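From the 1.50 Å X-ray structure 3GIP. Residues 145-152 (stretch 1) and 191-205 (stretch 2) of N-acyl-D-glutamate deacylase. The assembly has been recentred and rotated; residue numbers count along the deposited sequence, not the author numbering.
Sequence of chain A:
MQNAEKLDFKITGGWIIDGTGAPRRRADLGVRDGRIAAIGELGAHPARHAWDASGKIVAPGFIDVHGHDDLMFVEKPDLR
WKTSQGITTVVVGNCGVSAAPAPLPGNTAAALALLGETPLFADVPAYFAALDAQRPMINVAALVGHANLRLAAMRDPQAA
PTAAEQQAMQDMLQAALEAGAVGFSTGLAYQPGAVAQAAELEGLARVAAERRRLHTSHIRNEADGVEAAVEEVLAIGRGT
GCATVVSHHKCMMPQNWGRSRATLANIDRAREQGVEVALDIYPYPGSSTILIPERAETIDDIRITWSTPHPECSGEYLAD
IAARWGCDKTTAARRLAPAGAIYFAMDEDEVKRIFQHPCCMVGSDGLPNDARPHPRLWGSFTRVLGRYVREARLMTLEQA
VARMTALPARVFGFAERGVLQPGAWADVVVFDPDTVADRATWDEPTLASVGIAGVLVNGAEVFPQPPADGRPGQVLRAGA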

# COMPACT_ATOMS: atom_id res chain seq x y z
N GLY A 145 8.93 0.46 10.22
CA GLY A 145 9.75 1.36 9.42
C GLY A 145 11.19 1.53 9.84
O GLY A 145 11.49 1.72 11.02
N HIS A 146 12.09 1.46 8.87
CA HIS A 146 13.52 1.64 9.11
C HIS A 146 13.77 3.04 9.67
O HIS A 146 14.66 3.23 10.50
CB HIS A 146 14.29 1.42 7.80
CG HIS A 146 15.72 1.87 7.85
ND1 HIS A 146 16.62 1.41 8.78
CD2 HIS A 146 16.40 2.72 7.05
CE1 HIS A 146 17.80 1.96 8.56
NE2 HIS A 146 17.70 2.76 7.52
N ALA A 147 12.99 4.02 9.23
CA ALA A 147 13.15 5.37 9.74
C ALA A 147 12.85 5.35 11.24
O ALA A 147 13.57 5.94 12.04
CB ALA A 147 12.22 6.33 9.02
N ASN A 148 11.78 4.65 11.61
CA ASN A 148 11.39 4.54 13.02
C ASN A 148 12.52 3.90 13.81
O ASN A 148 12.86 4.35 14.90
CB ASN A 148 10.13 3.68 13.17
CG ASN A 148 8.87 4.40 12.75
OD1 ASN A 148 8.03 4.75 13.58
ND2 ASN A 148 8.74 4.64 11.45
N LEU A 149 13.09 2.83 13.25
CA LEU A 149 14.18 2.13 13.93
C LEU A 149 15.34 3.07 14.20
O LEU A 149 15.85 3.12 15.32
CB LEU A 149 14.65 0.93 13.10
CG LEU A 149 13.59 -0.16 12.90
CD1 LEU A 149 14.18 -1.27 12.05
CD2 LEU A 149 13.13 -0.70 14.24
N ARG A 150 15.76 3.82 13.18
CA ARG A 150 16.86 4.76 13.35
C ARG A 150 16.51 5.86 14.35
O ARG A 150 17.32 6.19 15.23
CB ARG A 150 17.23 5.42 12.02
CG ARG A 150 18.40 4.77 11.31
CD ARG A 150 19.02 5.71 10.27
NE ARG A 150 20.32 5.20 9.82
CZ ARG A 150 21.45 5.89 9.88
NH1 ARG A 150 21.46 7.13 10.36
NH2 ARG A 150 22.58 5.34 9.47
N LEU A 151 15.32 6.43 14.23
CA LEU A 151 14.90 7.51 15.12
C LEU A 151 14.70 7.05 16.56
O LEU A 151 14.77 7.86 17.49
CB LEU A 151 13.60 8.14 14.61
CG LEU A 151 13.69 8.79 13.23
CD1 LEU A 151 12.30 9.23 12.80
CD2 LEU A 151 14.65 9.97 13.26
N ALA A 152 14.46 5.76 16.74
CA ALA A 152 14.25 5.21 18.08
C ALA A 152 15.54 4.72 18.73
O ALA A 152 15.65 4.69 19.95
CB ALA A 152 13.24 4.07 18.01
N GLN A 191 15.14 11.11 4.63
CA GLN A 191 15.97 11.17 5.82
C GLN A 191 15.12 10.50 6.89
O GLN A 191 13.89 10.63 6.88
CB GLN A 191 16.25 12.62 6.21
CG GLN A 191 17.18 13.34 5.27
CD GLN A 191 18.53 12.66 5.17
OE1 GLN A 191 19.19 12.41 6.18
NE2 GLN A 191 18.95 12.37 3.94
N PRO A 192 15.75 9.77 7.82
CA PRO A 192 17.18 9.52 7.95
C PRO A 192 17.66 8.24 7.27
O PRO A 192 18.85 7.93 7.26
CB PRO A 192 17.36 9.45 9.46
CG PRO A 192 16.13 8.68 9.86
CD PRO A 192 15.03 9.32 9.03
N GLY A 193 16.72 7.49 6.69
CA GLY A 193 17.08 6.24 6.03
C GLY A 193 18.17 6.34 4.98
O GLY A 193 18.98 5.42 4.83
N ALA A 194 18.20 7.45 4.26
CA ALA A 194 19.18 7.68 3.21
C ALA A 194 20.62 7.59 3.70
O ALA A 194 21.54 7.32 2.92
CB ALA A 194 18.93 9.03 2.55
N VAL A 195 20.82 7.83 4.99
CA VAL A 195 22.16 7.79 5.58
C VAL A 195 22.70 6.37 5.69
O VAL A 195 23.92 6.16 5.71
CB VAL A 195 22.15 8.43 6.99
CG1 VAL A 195 23.53 8.36 7.62
CG2 VAL A 195 21.68 9.87 6.91
N ALA A 196 21.80 5.40 5.75
CA ALA A 196 22.18 4.00 5.89
C ALA A 196 23.02 3.45 4.74
O ALA A 196 22.83 3.81 3.57
CB ALA A 196 20.93 3.14 6.06
N GLN A 197 23.97 2.58 5.09
CA GLN A 197 24.84 1.94 4.12
C GLN A 197 24.47 0.46 4.05
O GLN A 197 23.65 -0.02 4.84
CB GLN A 197 26.31 2.11 4.51
CG GLN A 197 26.78 3.55 4.45
CD GLN A 197 28.28 3.68 4.63
OE1 GLN A 197 28.83 4.78 4.55
NE2 GLN A 197 28.95 2.56 4.87
N ALA A 198 25.08 -0.26 3.12
CA ALA A 198 24.80 -1.68 2.93
C ALA A 198 24.78 -2.53 4.20
O ALA A 198 23.83 -3.26 4.44
CB ALA A 198 25.78 -2.27 1.92
N ALA A 199 25.83 -2.43 5.01
CA ALA A 199 25.91 -3.23 6.24
C ALA A 199 24.71 -3.07 7.17
O ALA A 199 24.23 -4.05 7.75
CB ALA A 199 27.20 -2.88 7.00
N GLU A 200 24.22 -1.84 7.30
CA GLU A 200 23.08 -1.56 8.16
C GLU A 200 21.81 -2.24 7.65
O GLU A 200 21.08 -2.89 8.40
CB GLU A 200 22.85 -0.05 8.25
CG GLU A 200 21.67 0.36 9.11
CD GLU A 200 21.54 1.87 9.23
OE1 GLU A 200 22.58 2.56 9.15
OE2 GLU A 200 20.41 2.36 9.42
N LEU A 201 21.54 -2.08 6.36
CA LEU A 201 20.35 -2.65 5.75
C LEU A 201 20.42 -4.17 5.70
O LEU A 201 19.41 -4.85 5.93
CB LEU A 201 20.17 -2.06 4.35
CG LEU A 201 20.10 -0.53 4.34
CD1 LEU A 201 20.01 -0.01 2.91
CD2 LEU A 201 18.90 -0.06 5.17
N GLU A 202 21.61 -4.71 5.44
CA GLU A 202 21.79 -6.15 5.38
C GLU A 202 21.56 -6.77 6.75
O GLU A 202 21.00 -7.86 6.86
CB GLU A 202 23.20 -6.49 4.88
CG GLU A 202 23.48 -5.97 3.48
CD GLU A 202 24.91 -6.20 3.04
OE1 GLU A 202 25.82 -6.10 3.90
OE2 GLU A 202 25.13 -6.47 1.84
N GLY A 203 21.99 -6.07 7.80
CA GLY A 203 21.80 -6.56 9.14
C GLY A 203 20.33 -6.77 9.44
O GLY A 203 19.93 -7.80 9.99
N LEU A 204 19.51 -5.79 9.07
CA LEU A 204 18.07 -5.88 9.30
C LEU A 204 17.48 -6.97 8.41
O LEU A 204 16.59 -7.72 8.84
CB LEU A 204 17.41 -4.53 9.00
CG LEU A 204 17.84 -3.41 9.95
CD1 LEU A 204 17.30 -2.07 9.47
CD2 LEU A 204 17.33 -3.71 11.35
N ALA A 205 17.98 -7.06 7.18
CA ALA A 205 17.50 -8.07 6.24
C ALA A 205 17.77 -9.49 6.74
O ALA A 205 16.96 -10.39 6.51
CB ALA A 205 18.16 -7.85 4.87

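A buried ion pair is best served when the two charged groups meet in the plane that suits both, and the contact between residues 145-152 and 191-205 of this deacylase illustrates the principle. Arg150 and Glu200, both buried, form a salt bridge through two hydrogen bonds: Arg150 NH2 donates to Glu200 OE1 at 2.8 Å, and Arg150 NE donates to Glu200 OE2 at 2.9 Å, though the position of OE2 is less certain. With N-H...acceptor angles of 159° and 158°, the bonds are close to straight, and the carboxylate lies at the edge of the guanidinium, where its N-H groups point. Each oxygen therefore takes its own donor. Further hydrogen bonds elsewhere in the structure engage NH1 and NH2.

The flat face of the guanidinium is left for packing. Over one face lie Pro192 O, Ala196 N and Val195 CB, all from the turn that contains the 3-10 segment 193-195. That turn is held by its own backbone bonds, Val195 N to Pro192 O and Ala196 N to Gly193 O, both 3.0 Å.

His146, one helical turn before Arg150, fills the space beside the ion pair. Leu201 CD2 sits over one face of its ring, 4.1 Å from the ring centroid, in a CH-pi contact.

Purely apolar contacts complete the join. Pro192, which follows a cis peptide bond, receives Leu151 CD2 at 3.9 Å from its CG and Ala147 CB at 4.1 Å from its CD. Farther along the second stretch, Leu149 CD1 meets Leu204 CD2 at 4.0 Å. The backbones come nearest at Ala147 and Gly193, whose CA atoms are 5.5 Å apart, whereas the axes of helices 146-152 and 198-205 stay 12.6 Å apart at closest approach, their directions 109° apart. Long side chains, Arg150 and Glu200 foremost, bridge that wider gap.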